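Local coordinates for protein acetyl-xylan esterase (Streptomyces lividans, PDB 2CC0) that probably removes acetyl groups from xylan as a metal-dependent carbohydrate esterase of family 4, with a zinc ion at its metal site, at residues L48-A51 / Q52-A55; T70-G73 / Q74-D78; A134-D137 / A138-A142. One frame throughout, in Å; residues are numbered along the deposited sequence.

Contact 1: residues L48-A51 / Q52-A55; sequences LVRA and QVDA
R50 and D54 pair across one turn of helix 46-54. Their salt bridge is loose: R50 NH2 stands 3.2 Å from D54 OD1. The N-H points poorly at the oxygen, at 129°, so the hydrogen bond within the bridge is weak. The guanidinium and carboxylate planes are steeply turned, 73° apart, and the two groups do not lie flat on each other. A water fills in beside them. It accepts from R50 NE and donates to D54 OD2 at 2.5 Å, which gives the carboxylate a second link to the same arginine. The R50 chain is bent at chi2 (-58°) and again at chi3, and this swings the guanidinium forward along the helix, to D54. One face of the guanidinium, near its rim, takes V53 CG1. R50 NH1 is held from outside, by the carbonyl of G92.

This is an i to i+4 ion pair on the outer side of an alpha-helix that packs against the parallel sheet of the polysaccharide deacetylase domain. Under the pair D54 N donates to R50 O at 2.8 Å. The A55 N to A51 O bond, 3.0 Å long, is more bent. Q52 N reaches L48 O at 3.1 Å.

Q52 faces inward. Its CG lies 3.3 Å from L48 O, and its chain runs on extended until OE1 accepts from N37 ND2 of strand 34-37. The buried amide therefore ties the helix to the sheet. Around it, V49 touches N37, V53 touches V59 of strand 58-61, and A51 rests on L23 of helix 19-28.

Contact 2: residues T70-G73 / Q74-D78; sequences TQLG and QAQMD
L72 and Q76 cross at a slant where the loop runs into helix 74-90. L72 turns its CB toward the helix, and this atom sits 3.8 Å from Q76 CB. The two L72 methyls lie along one side of the glutamine, CD1 near CB and CD2 near OE1. Q76 sets off with CG opposite its own carbonyl carbon (chi1 -62°) and then runs extended. Its amide folds back over the start of the helix. There OE1 accepts from G73 N at 2.9 Å. The bond is fairly straight, 161° at the hydrogen, and the donor lies in the carbonyl plane of the side-chain amide.

M77 comes to the loop by another route. Its CG packs 4.0 Å from L72 CB, and its extended chain carries CE to 3.4 Å from L72 O. The methyl also nears T70 CA. The M77 side chain touches M69 and N107, and T109 and L110 of helix 108-116; it is buried while Q76 stays exposed. M77 N donates to G73 O at 3.0 Å, the first full turn of the helix.

Both backbone polar atoms of G73 are bonded, N by a side chain and O by the M77 N-H. G73 is the N-cap, and the residue three places on returns its side chain to the N-cap N-H. This is one half of a capping box; glycine has no side chain to supply the other half.

Contact 3: residues A134-D137 / A138-A142; sequences ASTD and AIVQA
Helix 136-144, the connecting helix of a beta-alpha-beta unit between strands 126-127 and 151-155, begins with a serine N-cap. S135 OG accepts from A138 N at 2.9 Å, with the N-H pointing at it at 152°. The hydroxyl oxygen sits between the backbone N and the carbonyl carbon of its own residue (chi1 65°), which turns it toward the first turn. It also lies 3.3 Å from A138 CB. An alanine in place of S135 is likely to leave A138 N without this capping acceptor and weaken the hold on the helix start.

The first backbone bond follows, I139 N to S135 O at 3.0 Å. A134, just before the N-cap, packs on the first turn: its CB touches A138 CB and I139 CG1, each at 4.0 Å. I139 is buried against N160 and T161 of helix 159-174, and V140 against R167 and T171 of the same helix. D137 OD1 forms a salt bridge with R167, and A134 O accepts from N160 ND2. The next backbone bond, V140 N to T136 O, is nearly straight at 171°, and V140 CG2 comes 3.3 Å from that same oxygen.

In the fold
Contacts 1 and 3 are partly buried, whereas contact 2 lies on the surface and farthest from the chain centre. The three do not touch and sit on different helices. Contact 1 lies within its helix, where charge faces outward and a buried amide faces the sheet. Contacts 2 and 3 are both helix starts: in one a glutamine amide of the first turn takes the N-cap N-H, in the other the N-cap serine hydroxyl takes a first-turn N-H. Contact 2 leans on helix 108-116, contact 3 on helix 159-174. The side chains of Q52 and L72 stay about 13 Å from the zinc ion, so neither contact belongs to the metal site.

Contact 1: residues L48-A51 / Q52-A55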
loop_
_atom_site.group_PDB
_atom_site.type_symbol
_atom_site.label_atom_id
_atom_site.label_comp_id
_atom_site.label_asym_id
_atom_site.label_seq_id
_atom_site.Cartn_x
_atom_site.Cartn_y
_atom_site.Cartn_z
ATOM N N LEU A 48 12.852 -4.058 26.479
ATOM C CA LEU A 48 12.441 -2.883 25.681
ATOM C C LEU A 48 11.414 -3.249 24.624
ATOM O O LEU A 48 10.563 -2.417 24.268
ATOM C CB LEU A 48 13.636 -2.176 25.031
ATOM C CG LEU A 48 14.477 -1.338 25.979
ATOM C CD1 LEU A 48 15.718 -0.807 25.253
ATOM C CD2 LEU A 48 13.665 -0.197 26.606
ATOM N N VAL A 49 11.466 -4.483 24.134
ATOM C CA VAL A 49 10.401 -4.952 23.226
ATOM C C VAL A 49 9.053 -4.900 23.954
ATOM O O VAL A 49 8.051 -4.369 23.424
ATOM C CB VAL A 49 10.652 -6.361 22.708
ATOM C CG1 VAL A 49 9.477 -6.845 21.849
ATOM C CG2 VAL A 49 11.972 -6.419 21.894
ATOM N N ARG A 50 9.031 -5.444 25.171
ATOM C CA ARG A 50 7.829 -5.371 26.022
ATOM C C ARG A 50 7.427 -3.930 26.335
ATOM O O ARG A 50 6.228 -3.623 26.401
ATOM C CB ARG A 50 8.045 -6.115 27.348
ATOM C CG ARG A 50 7.813 -7.609 27.246
ATOM C CD ARG A 50 6.388 -7.988 26.758
ATOM N NE ARG A 50 5.264 -7.408 27.507
ATOM C CZ ARG A 50 3.992 -7.715 27.260
ATOM N NH1 ARG A 50 3.694 -8.609 26.313
ATOM N NH2 ARG A 50 3.006 -7.155 27.962
ATOM N N ALA A 51 8.413 -3.051 26.527
ATOM C CA ALA A 51 8.114 -1.651 26.862
ATOM C C ALA A 51 7.324 -1.011 25.714
ATOM O O ALA A 51 6.412 -0.233 25.939
ATOM C CB ALA A 51 9.385 -0.861 27.171
ATOM N N GLN A 52 7.646 -1.413 24.485
ATOM C CA GLN A 52 6.892 -0.890 23.329
ATOM C C GLN A 52 5.428 -1.304 23.412
ATOM O O GLN A 52 4.516 -0.489 23.209
ATOM C CB GLN A 52 7.504 -1.371 22.016
ATOM C CG GLN A 52 8.920 -0.876 21.827
ATOM C CD GLN A 52 9.634 -1.610 20.706
ATOM O OE1 GLN A 52 9.390 -2.815 20.436
ATOM N NE2 GLN A 52 10.497 -0.891 20.026
ATOM N N VAL A 53 5.211 -2.578 23.712
ATOM C CA VAL A 53 3.836 -3.109 23.859
ATOM C C VAL A 53 3.099 -2.370 24.977
ATOM O O VAL A 53 1.935 -1.920 24.804
ATOM C CB VAL A 53 3.847 -4.634 24.107
ATOM C CG1 VAL A 53 2.411 -5.179 24.304
ATOM C CG2 VAL A 53 4.571 -5.359 22.945
ATOM N N ASP A 54 3.762 -2.238 26.125
ATOM C CA ASP A 54 3.142 -1.591 27.298
ATOM C C ASP A 54 2.860 -0.102 27.109
ATOM O O ASP A 54 1.998 0.479 27.801
ATOM C CB ASP A 54 4.032 -1.812 28.519
ATOM C CG ASP A 54 4.018 -3.267 28.998
ATOM O OD1 ASP A 54 3.125 -4.066 28.602
ATOM O OD2 ASP A 54 4.927 -3.603 29.793
ATOM N N ALA A 55 3.562 0.506 26.148
ATOM C CA ALA A 55 3.335 1.906 25.781
ATOM C C ALA A 55 2.177 2.084 24.797
ATOM O O ALA A 55 1.777 3.216 24.516
ATOM C CB ALA A 55 4.604 2.496 25.217
HETATM O O HOH W 1 5.579 -6.006 30.272
#

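Contact 2: residues T70-G73 / Q74-D78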
loop_
_atom_site.group_PDB
_atom_site.type_symbol
_atom_site.label_atom_id
_atom_site.label_comp_id
_atom_site.label_asym_id
_atom_site.label_seq_id
_atom_site.Cartn_x
_atom_site.Cartn_y
_atom_site.Cartn_z
ATOM N N THR A 70 17.682 -7.776 -1.103
ATOM C CA THR A 70 17.616 -8.216 -2.494
ATOM C C THR A 70 18.992 -8.676 -2.983
ATOM O O THR A 70 19.088 -9.271 -4.055
ATOM C CB THR A 70 17.010 -7.142 -3.429
ATOM O OG1 THR A 70 17.923 -6.047 -3.563
ATOM C CG2 THR A 70 15.653 -6.642 -2.893
ATOM N N GLN A 71 20.036 -8.416 -2.191
ATOM C CA GLN A 71 21.376 -8.952 -2.499
ATOM C C GLN A 71 21.611 -10.365 -1.930
ATOM O O GLN A 71 22.673 -10.982 -2.187
ATOM C CB GLN A 71 22.441 -7.975 -2.009
ATOM C CG GLN A 71 22.397 -6.642 -2.739
ATOM C CD GLN A 71 23.374 -5.623 -2.182
ATOM O OE1 GLN A 71 24.335 -5.972 -1.490
ATOM N NE2 GLN A 71 23.125 -4.349 -2.469
ATOM N N LEU A 72 20.635 -10.871 -1.168
ATOM C CA LEU A 72 20.717 -12.190 -0.550
ATOM C C LEU A 72 20.019 -13.260 -1.362
ATOM O O LEU A 72 19.095 -12.974 -2.144
ATOM C CB LEU A 72 20.106 -12.189 0.873
ATOM C CG LEU A 72 20.643 -11.154 1.869
ATOM C CD1 LEU A 72 19.890 -11.224 3.180
ATOM C CD2 LEU A 72 22.132 -11.292 2.097
ATOM N N GLY A 73 20.446 -14.505 -1.165
ATOM C CA GLY A 73 19.681 -15.635 -1.675
ATOM C C GLY A 73 18.437 -15.855 -0.837
ATOM O O GLY A 73 18.343 -15.355 0.292
ATOM N N GLN A 74 17.487 -16.625 -1.359
ATOM C CA GLN A 74 16.224 -16.870 -0.655
ATOM C C GLN A 74 16.413 -17.454 0.744
ATOM O O GLN A 74 15.751 -17.019 1.682
ATOM C CB GLN A 74 15.303 -17.766 -1.482
ATOM C CG GLN A 74 13.947 -17.993 -0.836
ATOM C CD GLN A 74 12.905 -18.550 -1.787
ATOM O OE1 GLN A 74 13.119 -18.632 -2.999
ATOM N NE2 GLN A 74 11.756 -18.924 -1.238
ATOM N N ALA A 75 17.324 -18.427 0.885
ATOM C CA ALA A 75 17.571 -19.037 2.185
ATOM C C ALA A 75 18.035 -18.008 3.239
ATOM O O ALA A 75 17.579 -18.025 4.395
ATOM C CB ALA A 75 18.595 -20.175 2.042
ATOM N N GLN A 76 18.922 -17.105 2.827
ATOM C CA GLN A 76 19.412 -16.039 3.710
ATOM C C GLN A 76 18.285 -15.055 4.057
ATOM O O GLN A 76 18.187 -14.578 5.206
ATOM C CB GLN A 76 20.592 -15.305 3.078
ATOM C CG GLN A 76 21.815 -16.222 2.824
ATOM C CD GLN A 76 22.858 -15.586 1.901
ATOM O OE1 GLN A 76 22.552 -15.083 0.793
ATOM N NE2 GLN A 76 24.121 -15.621 2.349
ATOM N N MET A 77 17.430 -14.753 3.080
ATOM C CA MET A 77 16.277 -13.879 3.376
ATOM C C MET A 77 15.355 -14.553 4.389
ATOM O O MET A 77 14.842 -13.912 5.318
ATOM C CB MET A 77 15.468 -13.574 2.116
ATOM C CG MET A 77 16.178 -12.848 0.971
ATOM S SD MET A 77 14.929 -12.644 -0.319
ATOM C CE MET A 77 15.875 -11.958 -1.694
ATOM N N ASP A 78 15.136 -15.858 4.195
ATOM C CA ASP A 78 14.301 -16.655 5.080
ATOM C C ASP A 78 14.867 -16.633 6.511
ATOM O O ASP A 78 14.144 -16.376 7.466
ATOM C CB ASP A 78 14.197 -18.069 4.533
ATOM C CG ASP A 78 13.077 -18.867 5.184
ATOM O OD1 ASP A 78 13.118 -19.048 6.409
ATOM O OD2 ASP A 78 12.156 -19.321 4.459
#

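Contact 3: residues A134-D137 / A138-A142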
loop_
_atom_site.group_PDB
_atom_site.type_symbol
_atom_site.label_atom_id
_atom_site.label_comp_id
_atom_site.label_asym_id
_atom_site.label_seq_id
_atom_site.Cartn_x
_atom_site.Cartn_y
_atom_site.Cartn_z
ATOM N N ALA A 134 17.342 15.526 8.911
ATOM C CA ALA A 134 16.224 16.459 8.871
ATOM C C ALA A 134 16.069 17.172 10.205
ATOM O O ALA A 134 16.247 16.581 11.271
ATOM C CB ALA A 134 14.938 15.749 8.501
ATOM N N SER A 135 15.754 18.455 10.136
ATOM C CA SER A 135 15.465 19.246 11.324
ATOM C C SER A 135 14.153 18.791 11.932
ATOM O O SER A 135 13.342 18.121 11.268
ATOM C CB SER A 135 15.364 20.719 10.941
ATOM O OG SER A 135 14.259 20.917 10.082
ATOM N N THR A 136 13.949 19.138 13.198
ATOM C CA THR A 136 12.654 18.958 13.850
ATOM C C THR A 136 11.539 19.585 13.005
ATOM O O THR A 136 10.487 18.956 12.776
ATOM C CB THR A 136 12.682 19.519 15.282
ATOM O OG1 THR A 136 13.717 18.839 16.011
ATOM C CG2 THR A 136 11.354 19.293 15.967
ATOM N N ASP A 137 11.774 20.804 12.504
ATOM C CA ASP A 137 10.795 21.445 11.628
ATOM C C ASP A 137 10.455 20.609 10.412
ATOM O O ASP A 137 9.286 20.512 10.048
ATOM C CB ASP A 137 11.317 22.788 11.128
ATOM C CG ASP A 137 11.210 23.892 12.157
ATOM O OD1 ASP A 137 10.520 23.744 13.187
ATOM O OD2 ASP A 137 11.815 24.956 11.900
ATOM N N ALA A 138 11.481 20.053 9.765
ATOM C CA ALA A 138 11.300 19.294 8.536
ATOM C C ALA A 138 10.506 18.003 8.815
ATOM O O ALA A 138 9.677 17.583 8.003
ATOM C CB ALA A 138 12.646 18.996 7.875
ATOM N N ILE A 139 10.757 17.397 9.974
ATOM C CA ILE A 139 10.059 16.147 10.361
ATOM C C ILE A 139 8.572 16.443 10.582
ATOM O O ILE A 139 7.702 15.689 10.113
ATOM C CB ILE A 139 10.723 15.517 11.631
ATOM C CG1 ILE A 139 12.164 15.082 11.321
ATOM C CG2 ILE A 139 9.886 14.343 12.214
ATOM C CD1 ILE A 139 13.027 14.830 12.584
ATOM N N VAL A 140 8.274 17.516 11.322
ATOM C CA VAL A 140 6.894 17.925 11.557
ATOM C C VAL A 140 6.188 18.235 10.232
ATOM O O VAL A 140 5.030 17.840 10.039
ATOM C CB VAL A 140 6.803 19.139 12.528
ATOM C CG1 VAL A 140 5.344 19.591 12.694
ATOM C CG2 VAL A 140 7.411 18.749 13.913
ATOM N N GLN A 141 6.890 18.932 9.330
ATOM C CA GLN A 141 6.389 19.241 7.991
ATOM C C GLN A 141 6.046 17.966 7.206
ATOM O O GLN A 141 5.027 17.891 6.516
ATOM C CB GLN A 141 7.428 20.068 7.230
ATOM C CG GLN A 141 7.014 20.456 5.806
ATOM C CD GLN A 141 5.687 21.232 5.735
ATOM O OE1 GLN A 141 4.980 21.176 4.727
ATOM N NE2 GLN A 141 5.356 21.956 6.797
ATOM N N ALA A 142 6.915 16.955 7.313
ATOM C CA ALA A 142 6.664 15.662 6.635
ATOM C C ALA A 142 5.361 15.040 7.168
ATOM O O ALA A 142 4.534 14.559 6.404
ATOM C CB ALA A 142 7.846 14.711 6.838
#